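Local coordinates for protein Phthiocerol/phthiodiolone dimycocerosyl transferase (Mycobacterium tuberculosis, PDB 1Q9J) that probably transfers mycocerosyl groups from mycocerosic acid synthase onto phthiocerol, phthiodiolone and phenolphthiocerol, the last step in making dimycocerosate esters, at residues 214-219 and 405-410; 227-232 and 299-304; 235-240 and 381-386; 243-248 and 342-347; 262-267 and 305-310. All coordinates share one frame; numbering follows the deposited sequence.

Contact 1: 214-219 and 405-410; sequences TRLWLS and AIRSLL
Arg407 leaves helix 405-410 toward the strand and meets its neighbours one group at a time. At its root, CB lies 3.9 Å from CD1 of Leu216. The next carbon, CG, comes closer to the same methyl, at 3.5 Å from Leu216 CD1, and also touches Leu216 CB. These two side chains slide past one another in opposite directions. From CG the chain folds back, with bends at both middle torsions (chi2 -71°, chi3 59°), and CD passes 3.8 Å from the carbonyl oxygen Trp217 O. This setting illustrates how a mixed beta-sheet with helices packed on it is finished at its margin: strand 213-216 is one of its two outermost strands, hydrogen-bonded to strand 387-393, and helix 399-412 lies against the same border. Leu403, a turn earlier on that helix, also touches Leu216, while Arg407 reaches Ile390 on the neighbouring strand. Farther out, NE lies 3.5 Å from Leu218 CD2. Here the flat guanidinium begins, and the end of Leu218 lies over one of its faces, although the very close spacing modelled there is doubtful at this resolution. NH1 stands 3.3 Å from Trp217 O, which approaches the guanidinium obliquely. Leu218 also packs on Cys411 and Leu388.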
# COMPACT_ATOMS: atom_id res chain seq x y z
N THR A 214 -5.98 7.49 10.77
CA THR A 214 -5.43 7.91 12.06
C THR A 214 -3.95 7.55 12.06
O THR A 214 -3.56 6.53 11.49
CB THR A 214 -6.07 7.17 13.22
OG1 THR A 214 -7.47 7.47 13.26
CG2 THR A 214 -5.43 7.62 14.52
N ARG A 215 -3.14 8.35 12.72
CA ARG A 215 -1.72 8.06 12.72
C ARG A 215 -1.03 8.45 14.03
O ARG A 215 -1.18 9.57 14.52
CB ARG A 215 -1.12 8.76 11.51
CG ARG A 215 0.38 8.74 11.38
CD ARG A 215 0.73 8.85 9.92
NE ARG A 215 1.83 9.77 9.65
CZ ARG A 215 2.42 9.88 8.47
NH1 ARG A 215 2.03 9.14 7.44
NH2 ARG A 215 3.41 10.76 8.31
N LEU A 216 -0.28 7.50 14.60
CA LEU A 216 0.46 7.71 15.85
C LEU A 216 1.94 7.45 15.62
O LEU A 216 2.29 6.50 14.94
CB LEU A 216 -0.02 6.75 16.93
CG LEU A 216 -1.46 6.97 17.36
CD1 LEU A 216 -1.86 5.94 18.42
CD2 LEU A 216 -1.60 8.38 17.91
N TRP A 217 2.79 8.28 16.20
CA TRP A 217 4.23 8.12 16.04
C TRP A 217 4.91 7.50 17.27
O TRP A 217 4.27 7.07 18.23
CB TRP A 217 4.90 9.46 15.74
CG TRP A 217 4.66 9.98 14.37
CD1 TRP A 217 3.47 10.31 13.82
CD2 TRP A 217 5.66 10.26 13.38
NE1 TRP A 217 3.65 10.78 12.55
CE2 TRP A 217 4.99 10.76 12.25
CE3 TRP A 217 7.06 10.13 13.34
CZ2 TRP A 217 5.67 11.14 11.07
CZ3 TRP A 217 7.73 10.52 12.17
CH2 TRP A 217 7.04 11.01 11.05
N LEU A 218 6.24 7.47 17.19
CA LEU A 218 7.10 6.94 18.25
C LEU A 218 8.39 7.72 18.25
O LEU A 218 8.95 8.04 17.19
CB LEU A 218 7.39 5.46 18.01
CG LEU A 218 6.40 4.52 18.68
CD1 LEU A 218 6.72 3.08 18.35
CD2 LEU A 218 6.49 4.76 20.18
N SER A 219 8.87 8.03 19.45
CA SER A 219 10.11 8.78 19.61
C SER A 219 11.28 8.00 19.06
O SER A 219 11.30 6.77 19.14
CB SER A 219 10.36 9.09 21.08
OG SER A 219 10.33 7.90 21.86
N ALA A 405 -3.91 1.81 22.08
CA ALA A 405 -3.73 0.60 22.87
C ALA A 405 -2.46 -0.09 22.38
O ALA A 405 -1.64 -0.55 23.17
CB ALA A 405 -4.93 -0.33 22.69
N ILE A 406 -2.34 -0.15 21.06
CA ILE A 406 -1.20 -0.75 20.39
C ILE A 406 0.02 0.13 20.63
O ILE A 406 1.14 -0.35 20.79
CB ILE A 406 -1.47 -0.84 18.88
CG1 ILE A 406 -2.69 -1.73 18.63
CG2 ILE A 406 -0.25 -1.36 18.14
CD1 ILE A 406 -3.15 -1.76 17.20
N ARG A 407 -0.23 1.44 20.67
CA ARG A 407 0.82 2.44 20.88
C ARG A 407 1.60 2.17 22.16
O ARG A 407 2.80 1.91 22.13
CB ARG A 407 0.19 3.83 20.95
CG ARG A 407 0.95 4.95 20.23
CD ARG A 407 2.25 5.35 20.92
NE ARG A 407 3.17 4.22 21.05
CZ ARG A 407 3.69 3.56 20.02
NH1 ARG A 407 3.40 3.90 18.78
NH2 ARG A 407 4.51 2.54 20.25
N SER A 408 0.91 2.24 23.30
CA SER A 408 1.55 2.03 24.59
C SER A 408 2.11 0.61 24.73
O SER A 408 3.09 0.39 25.45
CB SER A 408 0.56 2.34 25.72
OG SER A 408 1.23 2.90 26.85
N LEU A 409 1.50 -0.34 24.03
CA LEU A 409 1.95 -1.73 24.10
C LEU A 409 3.32 -1.93 23.46
O LEU A 409 4.07 -2.81 23.88
CB LEU A 409 0.92 -2.65 23.43
CG LEU A 409 1.10 -4.15 23.62
CD1 LEU A 409 1.29 -4.48 25.08
CD2 LEU A 409 -0.12 -4.87 23.06
N LEU A 410 3.64 -1.14 22.44
CA LEU A 410 4.94 -1.26 21.79
C LEU A 410 6.03 -0.55 22.58
O LEU A 410 7.22 -0.63 22.24
CB LEU A 410 4.88 -0.69 20.36
CG LEU A 410 4.12 -1.48 19.29
CD1 LEU A 410 4.18 -0.72 17.98
CD2 LEU A 410 4.73 -2.86 19.13

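Contact 2: 227-232 and 299-304; sequences MAFGRE and DIVDLA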
# COMPACT_ATOMS: atom_id res chain seq x y z
N MET A 227 13.16 -1.88 18.54
CA MET A 227 14.04 -2.57 17.60
C MET A 227 15.01 -3.48 18.34
O MET A 227 15.18 -4.65 17.99
CB MET A 227 14.81 -1.58 16.74
CG MET A 227 13.97 -0.92 15.68
SD MET A 227 14.97 -0.06 14.48
CE MET A 227 15.11 1.59 15.24
N ALA A 228 15.66 -2.92 19.36
CA ALA A 228 16.60 -3.68 20.17
C ALA A 228 15.89 -4.93 20.69
O ALA A 228 16.44 -6.02 20.63
CB ALA A 228 17.11 -2.83 21.33
N PHE A 229 14.67 -4.75 21.18
CA PHE A 229 13.88 -5.87 21.69
C PHE A 229 13.60 -6.83 20.56
O PHE A 229 13.41 -8.03 20.78
CB PHE A 229 12.54 -5.37 22.24
CG PHE A 229 11.58 -6.46 22.59
CD1 PHE A 229 11.65 -7.10 23.82
CD2 PHE A 229 10.61 -6.86 21.68
CE1 PHE A 229 10.75 -8.13 24.15
CE2 PHE A 229 9.71 -7.89 22.00
CZ PHE A 229 9.78 -8.52 23.24
N GLY A 230 13.56 -6.30 19.34
CA GLY A 230 13.28 -7.11 18.17
C GLY A 230 14.32 -8.18 17.91
O GLY A 230 14.08 -9.37 18.13
N ARG A 231 15.48 -7.75 17.42
CA ARG A 231 16.55 -8.69 17.12
C ARG A 231 17.13 -9.35 18.37
O ARG A 231 18.16 -10.02 18.31
CB ARG A 231 17.66 -7.99 16.30
CG ARG A 231 18.18 -6.69 16.88
CD ARG A 231 18.96 -5.92 15.81
NE ARG A 231 19.56 -4.69 16.32
CZ ARG A 231 20.09 -3.73 15.56
NH1 ARG A 231 20.09 -3.86 14.24
NH2 ARG A 231 20.62 -2.65 16.11
N GLU A 232 16.44 -9.16 19.49
CA GLU A 232 16.84 -9.76 20.75
C GLU A 232 15.86 -10.90 20.98
O GLU A 232 15.66 -11.36 22.10
CB GLU A 232 16.74 -8.75 21.90
CG GLU A 232 17.28 -9.25 23.23
CD GLU A 232 16.56 -8.66 24.44
OE1 GLU A 232 15.36 -8.97 24.63
OE2 GLU A 232 17.19 -7.87 25.19
N ASP A 299 1.74 -14.92 24.76
CA ASP A 299 2.92 -14.07 24.82
C ASP A 299 3.28 -13.43 23.48
O ASP A 299 3.14 -14.05 22.43
CB ASP A 299 4.10 -14.86 25.37
CG ASP A 299 5.37 -14.05 25.44
OD1 ASP A 299 6.22 -14.20 24.54
OD2 ASP A 299 5.51 -13.25 26.39
N ILE A 300 3.74 -12.19 23.54
CA ILE A 300 4.13 -11.44 22.36
C ILE A 300 5.04 -12.24 21.44
O ILE A 300 4.65 -12.58 20.32
CB ILE A 300 4.81 -10.10 22.76
CG1 ILE A 300 3.76 -8.99 22.82
CG2 ILE A 300 5.92 -9.72 21.79
CD1 ILE A 300 3.14 -8.67 21.49
N VAL A 301 6.24 -12.54 21.91
CA VAL A 301 7.19 -13.29 21.11
C VAL A 301 6.60 -14.61 20.63
O VAL A 301 6.80 -15.00 19.49
CB VAL A 301 8.47 -13.57 21.91
CG1 VAL A 301 9.55 -14.09 20.98
CG2 VAL A 301 8.92 -12.31 22.62
N ASP A 302 5.86 -15.30 21.49
CA ASP A 302 5.26 -16.56 21.10
C ASP A 302 4.42 -16.37 19.84
O ASP A 302 4.56 -17.12 18.87
CB ASP A 302 4.39 -17.12 22.23
CG ASP A 302 5.06 -18.25 22.99
OD1 ASP A 302 6.12 -18.00 23.62
OD2 ASP A 302 4.53 -19.39 22.97
N LEU A 303 3.55 -15.37 19.87
CA LEU A 303 2.66 -15.05 18.74
C LEU A 303 3.47 -14.57 17.53
O LEU A 303 3.33 -15.10 16.43
CB LEU A 303 1.66 -13.96 19.16
CG LEU A 303 0.55 -13.59 18.20
CD1 LEU A 303 -0.35 -14.78 17.96
CD2 LEU A 303 -0.24 -12.42 18.77
N ALA A 304 4.32 -13.58 17.75
CA ALA A 304 5.15 -13.03 16.70
C ALA A 304 5.90 -14.11 15.93
O ALA A 304 5.85 -14.16 14.70
CB ALA A 304 6.14 -12.04 17.29
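Apolar contact joins the two segments, and it is made by one aromatic ring, that of Phe229, against the branched side chains of Ile300 and Val301. The ring extends toward the second helix because its CG is anti to the backbone N (chi1 171°). Ile300 CG2 arrives at the ring edge, near its plane, 4.2 Å from Phe229 CE2. Val301 CG2 comes in obliquely, 3.9 Å from Phe229 CZ. A second kind of contact is aromatic: Tyr417 meets the Phe229 ring edge-to-face, and His233 meets it with the planes at about 45°. Here the C-terminal end of helix 220-230 meets the N-terminal end of helix 300-317, in the half of the enzyme built on the six-stranded mixed sheet. Arg231 is the first residue to leave helical torsions as the former helix finishes. Polar contacts secure the start of the latter. Asp299 is the N-cap, and its OD1 accepts the backbone N-H of Asp302 at 3.3 Å, with an angle of 159° at the hydrogen. The donor meets OD1 on its anti side, slightly out of the carboxylate plane. The same oxygen is hydrogen-bonded to Tyr417 OH, so one tyrosine holds the capping carboxylate and also packs on Phe229. Backbone bonding of the new helix begins at once, Leu303 N donating to Asp299 O at 2.9 Å.

Contact 3: 235-240 and 381-386; sequences LSLNAV and CAVYAG
Just ahead of Leu237 and Asn238, the two residues that reach strand 381-384, the carbonyl oxygen Ser236 O receives the first regular helical bond, from Val240 N at 2.9 Å. The hydroxyl of the same serine works as well: Ser236 is the N-cap, and its OG accepts from Ala239 N at 3.2 Å with an angle of 153° at the hydrogen. That side-chain bond is the textbook role of an N-cap, and the turn carrying the contact side chains is held in shape by it. Between the segments, packing takes the place of hydrogen bonds. Leu237 CD1 lies 3.6 Å from Val383 CG2, and the two side chains cross at about a right angle, so methyl meets methyl at one place. Leu237 CG stands beside its backbone N (chi1 -83°), which brings CD1 against Val383. One residue on, the amide of Asn238 approaches Cys381, with OD1 4.0 Å from SG. No hydrogen bond links the segments here. Cys381 and Val383, two residues apart on the strand, both point to the helix, while Ala382 between them points away. Asn238 also touches Asp346 and Thr348. Around this site, Cys381 rests on Leu388 of strand 387-393, Ala239 packs on Val308 of helix 300-317, and strand 378-384 runs in the sheet between strands 387-393 and 342-345, with the first turn of helix 237-253 laid over its end.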
# COMPACT_ATOMS: atom_id res chain seq x y z
N LEU A 235 13.47 -11.57 15.77
CA LEU A 235 12.24 -11.03 15.21
C LEU A 235 12.53 -9.69 14.55
O LEU A 235 13.68 -9.25 14.51
CB LEU A 235 11.18 -10.86 16.30
CG LEU A 235 10.66 -12.16 16.91
CD1 LEU A 235 9.64 -11.86 17.99
CD2 LEU A 235 10.04 -13.02 15.82
N SER A 236 11.47 -9.06 14.05
CA SER A 236 11.56 -7.77 13.37
C SER A 236 10.42 -6.86 13.82
O SER A 236 9.39 -7.35 14.30
CB SER A 236 11.42 -7.97 11.86
OG SER A 236 10.16 -8.55 11.59
N LEU A 237 10.60 -5.56 13.66
CA LEU A 237 9.58 -4.58 14.04
C LEU A 237 8.20 -5.01 13.54
O LEU A 237 7.25 -5.09 14.32
CB LEU A 237 9.91 -3.21 13.46
CG LEU A 237 10.91 -2.37 14.25
CD1 LEU A 237 11.34 -1.15 13.44
CD2 LEU A 237 10.26 -1.94 15.56
N ASN A 238 8.12 -5.27 12.24
CA ASN A 238 6.88 -5.68 11.60
C ASN A 238 6.28 -6.89 12.27
O ASN A 238 5.07 -6.94 12.54
CB ASN A 238 7.15 -5.99 10.13
CG ASN A 238 7.99 -4.91 9.46
OD1 ASN A 238 7.51 -3.81 9.19
ND2 ASN A 238 9.26 -5.23 9.20
N ALA A 239 7.13 -7.88 12.54
CA ALA A 239 6.69 -9.11 13.18
C ALA A 239 6.07 -8.83 14.54
O ALA A 239 4.98 -9.32 14.85
CB ALA A 239 7.87 -10.05 13.34
N VAL A 240 6.76 -8.03 15.34
CA VAL A 240 6.26 -7.68 16.66
C VAL A 240 4.99 -6.85 16.51
O VAL A 240 3.93 -7.20 17.05
CB VAL A 240 7.28 -6.85 17.44
CG1 VAL A 240 6.84 -6.74 18.89
CG2 VAL A 240 8.64 -7.48 17.34
N CYS A 381 2.20 0.18 9.08
CA CYS A 381 3.29 0.75 9.85
C CYS A 381 4.47 1.08 8.96
O CYS A 381 4.54 0.61 7.83
CB CYS A 381 3.73 -0.21 10.96
SG CYS A 381 4.30 -1.82 10.38
N ALA A 382 5.39 1.90 9.47
CA ALA A 382 6.58 2.29 8.73
C ALA A 382 7.51 3.08 9.65
O ALA A 382 7.07 3.75 10.59
CB ALA A 382 6.21 3.12 7.51
N VAL A 383 8.81 2.99 9.38
CA VAL A 383 9.77 3.70 10.19
C VAL A 383 10.30 4.89 9.41
O VAL A 383 11.12 4.76 8.50
CB VAL A 383 10.91 2.77 10.59
CG1 VAL A 383 11.90 3.51 11.49
CG2 VAL A 383 10.34 1.56 11.30
N TYR A 384 9.80 6.06 9.80
CA TYR A 384 10.17 7.30 9.16
C TYR A 384 11.21 7.97 10.04
O TYR A 384 11.03 8.08 11.25
CB TYR A 384 8.94 8.22 9.03
CG TYR A 384 9.17 9.46 8.20
CD1 TYR A 384 8.93 9.47 6.83
CD2 TYR A 384 9.71 10.61 8.77
CE1 TYR A 384 9.21 10.59 6.05
CE2 TYR A 384 10.01 11.74 8.00
CZ TYR A 384 9.76 11.72 6.64
OH TYR A 384 10.11 12.81 5.88
N ALA A 385 12.32 8.38 9.43
CA ALA A 385 13.37 9.06 10.17
C ALA A 385 13.70 8.34 11.47
O ALA A 385 13.91 8.97 12.51
CB ALA A 385 12.94 10.49 10.47
N GLY A 386 13.76 7.02 11.40
CA GLY A 386 14.06 6.24 12.59
C GLY A 386 12.96 6.31 13.64
O GLY A 386 13.22 6.21 14.84

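Contact 4: 243-248 and 342-347; sequences AAILLT and VFCTDA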
# COMPACT_ATOMS: atom_id res chain seq x y z
N ALA A 243 1.92 -8.61 16.27
CA ALA A 243 1.54 -9.24 17.52
C ALA A 243 0.79 -8.18 18.34
O ALA A 243 -0.35 -8.39 18.76
CB ALA A 243 2.77 -9.70 18.27
N ALA A 244 1.42 -7.03 18.53
CA ALA A 244 0.80 -5.94 19.27
C ALA A 244 -0.60 -5.65 18.73
O ALA A 244 -1.55 -5.48 19.49
CB ALA A 244 1.67 -4.69 19.20
N ILE A 245 -0.72 -5.58 17.41
CA ILE A 245 -2.01 -5.32 16.79
C ILE A 245 -2.99 -6.45 17.11
O ILE A 245 -4.11 -6.20 17.56
CB ILE A 245 -1.84 -5.19 15.25
CG1 ILE A 245 -1.05 -3.93 14.95
CG2 ILE A 245 -3.19 -5.17 14.55
CD1 ILE A 245 -0.56 -3.87 13.56
N LEU A 246 -2.57 -7.69 16.88
CA LEU A 246 -3.42 -8.84 17.13
C LEU A 246 -3.84 -9.00 18.59
O LEU A 246 -4.98 -9.40 18.87
CB LEU A 246 -2.74 -10.12 16.62
CG LEU A 246 -2.74 -10.29 15.11
CD1 LEU A 246 -1.75 -11.37 14.71
CD2 LEU A 246 -4.15 -10.64 14.63
N LEU A 247 -2.94 -8.69 19.52
CA LEU A 247 -3.28 -8.80 20.94
C LEU A 247 -4.42 -7.83 21.22
O LEU A 247 -5.50 -8.23 21.65
CB LEU A 247 -2.07 -8.45 21.80
CG LEU A 247 -1.00 -9.53 21.80
CD1 LEU A 247 0.16 -9.11 22.65
CD2 LEU A 247 -1.61 -10.83 22.32
N THR A 248 -4.14 -6.55 20.97
CA THR A 248 -5.11 -5.48 21.17
C THR A 248 -6.48 -5.79 20.57
O THR A 248 -7.50 -5.50 21.18
CB THR A 248 -4.61 -4.16 20.56
OG1 THR A 248 -3.35 -3.81 21.14
CG2 THR A 248 -5.62 -3.05 20.82
N VAL A 342 -8.34 -8.95 10.34
CA VAL A 342 -7.41 -7.89 10.67
C VAL A 342 -6.40 -7.81 9.54
O VAL A 342 -5.63 -8.75 9.32
CB VAL A 342 -6.68 -8.17 11.99
CG1 VAL A 342 -5.79 -6.99 12.36
CG2 VAL A 342 -7.68 -8.44 13.07
N PHE A 343 -6.41 -6.69 8.81
CA PHE A 343 -5.48 -6.49 7.71
C PHE A 343 -4.39 -5.54 8.11
O PHE A 343 -4.65 -4.48 8.68
CB PHE A 343 -6.17 -5.91 6.48
CG PHE A 343 -7.09 -6.86 5.79
CD1 PHE A 343 -8.42 -6.94 6.16
CD2 PHE A 343 -6.62 -7.69 4.78
CE1 PHE A 343 -9.30 -7.84 5.53
CE2 PHE A 343 -7.47 -8.61 4.14
CZ PHE A 343 -8.81 -8.68 4.51
N CYS A 344 -3.15 -5.91 7.84
CA CYS A 344 -2.05 -5.03 8.16
C CYS A 344 -0.97 -5.10 7.08
O CYS A 344 -0.53 -6.19 6.71
CB CYS A 344 -1.46 -5.37 9.53
SG CYS A 344 -0.04 -4.35 9.93
N THR A 345 -0.59 -3.93 6.56
CA THR A 345 0.43 -3.82 5.52
C THR A 345 1.73 -3.28 6.07
O THR A 345 1.76 -2.22 6.67
CB THR A 345 0.07 -2.85 4.39
OG1 THR A 345 -1.21 -3.19 3.86
CG2 THR A 345 1.13 -2.93 3.29
N ASP A 346 2.79 -4.03 5.82
CA ASP A 346 4.11 -3.65 6.27
C ASP A 346 4.75 -2.84 5.13
O ASP A 346 5.72 -3.28 4.51
CB ASP A 346 4.90 -4.93 6.56
CG ASP A 346 4.19 -5.84 7.59
OD1 ASP A 346 4.64 -5.88 8.75
OD2 ASP A 346 3.18 -6.49 7.23
N ALA A 347 4.19 -1.67 4.86
CA ALA A 347 4.69 -0.81 3.80
C ALA A 347 5.71 0.23 4.27
O ALA A 347 5.71 1.37 3.81
CB ALA A 347 3.53 -0.11 3.09
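Between Ile245 and Leu246 on the helix and Val342 and Cys344 on the strand no flat side chain intervenes; the flat group to consider is the peptide carbonyl of Ala244, just before Ile245. Two donors of Thr248 reach Ala244 O from opposite faces of its plane: the backbone N at 3.2 Å and OG1 at 3.0 Å. By bonding to Ala244 O the hydroxyl is turned back onto its own helix; it comes in tilted 27° from the carbonyl plane. The helix meets the strand through aliphatic groups instead. Ile245 divides its work between two branches. Its CG2 lies 3.9 Å from Val342 CG1, and its longer arm, extended at chi2 (167°), brings CD1 to 3.7 Å from Cys344 SG. This is the usual helix-on-sheet layering of an alpha/beta domain, here one of the two related domains of the enzyme, as in the CoA-dependent acyltransferase superfamily: the helical segment runs roughly antiparallel to strand 342-345, their axes 10.1 Å apart at closest approach. The strand lies inside the mixed sheet, between strands 260-267 and 378-384. Phe343, between Val342 and Cys344, points away from the helix, and its side chain meets Phe327 and Ala330. Leu246 adds a looser touch, CD2 coming within 4.4 Å of Val342 CB. Other helices flank the pair: Leu246 also packs on Leu303 and Ile307, and Ile245 on Ile406.

Contact 5: 262-267 and 305-310; sequences YVYPVD and SDIVAT
Ile307 points its two branches at different tyrosines because CG2 is anti to the backbone N while CG1 lies beside it (chi1 -57°). Tyr264 answers with its CG set between its own backbone N and carbonyl carbon (chi1 54°). The short branch of Ile307, CG2, lies 3.9 Å from Tyr264 OH and 4.3 Å from Tyr264 CZ, with the side chains crossing at a slant. The long branch reaches the other ring, CD1 lying 4.4 Å from Tyr262 CE2. Ile307 also packs on Tyr290; since Tyr262 and Tyr264 belong to strand 260-267 and Tyr290 to strand 285-292, helix 300-317 is seated on the same mixed sheet as helix 237-253. Within the helix, Thr310 OG1 donates to Asp306 O at 2.9 Å from above the carbonyl plane, while Thr310 N uses the opposite face. The side chain of Tyr264 is about 8 Å from that of Arg312, probably important for recognising the acyl carrier domain. With no hydrogen bond across it, the contact relies on shape and burial, isoleucine methyls meeting one tyrosine ring and the hydroxyl end of another by van der Waals contact.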
# COMPACT_ATOMS: atom_id res chain seq x y z
N TYR A 262 -5.97 -13.22 10.54
CA TYR A 262 -5.04 -12.17 10.14
C TYR A 262 -4.59 -12.33 8.69
O TYR A 262 -4.47 -13.45 8.18
CB TYR A 262 -3.83 -12.19 11.09
CG TYR A 262 -2.77 -11.15 10.81
CD1 TYR A 262 -3.10 -9.85 10.48
CD2 TYR A 262 -1.42 -11.47 10.94
CE1 TYR A 262 -2.11 -8.88 10.28
CE2 TYR A 262 -0.43 -10.52 10.75
CZ TYR A 262 -0.77 -9.23 10.42
OH TYR A 262 0.23 -8.31 10.21
N VAL A 263 -4.37 -11.21 8.01
CA VAL A 263 -3.93 -11.25 6.62
C VAL A 263 -3.00 -10.08 6.32
O VAL A 263 -3.27 -8.95 6.72
CB VAL A 263 -5.11 -11.19 5.63
CG1 VAL A 263 -4.58 -11.31 4.21
CG2 VAL A 263 -6.12 -12.28 5.93
N TYR A 264 -1.90 -10.36 5.64
CA TYR A 264 -0.97 -9.31 5.27
C TYR A 264 -0.41 -9.59 3.88
O TYR A 264 -0.49 -10.72 3.37
CB TYR A 264 0.16 -9.15 6.30
CG TYR A 264 0.91 -10.41 6.62
CD1 TYR A 264 2.28 -10.51 6.37
CD2 TYR A 264 0.26 -11.51 7.17
CE1 TYR A 264 2.97 -11.68 6.65
CE2 TYR A 264 0.95 -12.68 7.46
CZ TYR A 264 2.30 -12.76 7.20
OH TYR A 264 2.97 -13.93 7.47
N PRO A 265 0.17 -8.56 3.25
CA PRO A 265 0.74 -8.69 1.90
C PRO A 265 2.09 -9.41 1.80
O PRO A 265 2.88 -9.38 2.74
CB PRO A 265 0.84 -7.24 1.46
CG PRO A 265 1.23 -6.54 2.74
CD PRO A 265 0.32 -7.19 3.76
N VAL A 266 2.33 -10.06 0.67
CA VAL A 266 3.60 -10.73 0.39
C VAL A 266 3.95 -10.48 -1.07
O VAL A 266 3.30 -11.02 -1.98
CB VAL A 266 3.57 -12.28 0.62
CG1 VAL A 266 4.92 -12.88 0.19
CG2 VAL A 266 3.32 -12.60 2.08
N ASP A 267 4.97 -9.65 -1.29
CA ASP A 267 5.39 -9.31 -2.64
C ASP A 267 5.99 -10.53 -3.35
O ASP A 267 7.12 -10.93 -3.08
CB ASP A 267 6.42 -8.16 -2.61
CG ASP A 267 6.48 -7.38 -3.92
OD1 ASP A 267 5.95 -7.88 -4.94
OD2 ASP A 267 7.05 -6.27 -3.93
N SER A 305 6.58 -14.99 16.67
CA SER A 305 7.37 -16.07 16.06
C SER A 305 6.54 -17.09 15.30
O SER A 305 6.94 -17.57 14.24
CB SER A 305 8.19 -16.79 17.13
OG SER A 305 9.30 -15.99 17.53
N ASP A 306 5.37 -17.41 15.83
CA ASP A 306 4.50 -18.37 15.18
C ASP A 306 4.06 -17.82 13.82
O ASP A 306 4.03 -18.55 12.82
CB ASP A 306 3.30 -18.67 16.05
CG ASP A 306 2.46 -19.79 15.49
OD1 ASP A 306 3.02 -20.87 15.17
OD2 ASP A 306 1.23 -19.61 15.37
N ILE A 307 3.72 -16.54 13.78
CA ILE A 307 3.30 -15.92 12.53
C ILE A 307 4.44 -16.03 11.52
O ILE A 307 4.27 -16.62 10.45
CB ILE A 307 2.96 -14.41 12.72
CG1 ILE A 307 1.88 -14.24 13.77
CG2 ILE A 307 2.49 -13.81 11.38
CD1 ILE A 307 1.45 -12.80 14.00
N VAL A 308 5.59 -15.47 11.87
CA VAL A 308 6.73 -15.51 10.98
C VAL A 308 7.04 -16.90 10.48
O VAL A 308 7.43 -17.08 9.33
CB VAL A 308 8.01 -15.03 11.64
CG1 VAL A 308 9.16 -15.19 10.66
CG2 VAL A 308 7.88 -13.59 12.07
N ALA A 309 6.90 -17.89 11.35
CA ALA A 309 7.20 -19.25 10.95
C ALA A 309 6.17 -19.72 9.95
O ALA A 309 6.53 -20.24 8.90
CB ALA A 309 7.23 -20.16 12.17
N THR A 310 4.89 -19.53 10.26
CA THR A 310 3.84 -19.96 9.34
C THR A 310 4.05 -19.46 7.90
O THR A 310 3.76 -20.17 6.94
CB THR A 310 2.43 -19.51 9.83
OG1 THR A 310 2.18 -20.01 11.15
CG2 THR A 310 1.36 -20.04 8.89

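Contacts 1, 3, 4 and 5 reach one six-stranded mixed sheet covered by helices 399-412, 237-253 and 300-317; contact 2 joins helix ends beside it. Contacts 4 and 5, centres 10 Å apart, share neighbouring strands, with Val263 N 3.1 Å from Val342 O, probably a hydrogen bond. Contacts 3 and 4 share helix 237-253, on which Ile406 and Leu410 of contact 1 pack. Leu235 ties contact 3 to contact 2 through Val301 and Ala304. The side chain of Arg312, probably important for carrier recognition, is about 8 Å from that of Tyr264 (contact 5), about 11 Å from Asn238's (contact 3) and about 12 Å from Val301's (contact 2). The presumed proton acceptor, His124, follows strand 117-123 of the other mixed sheet.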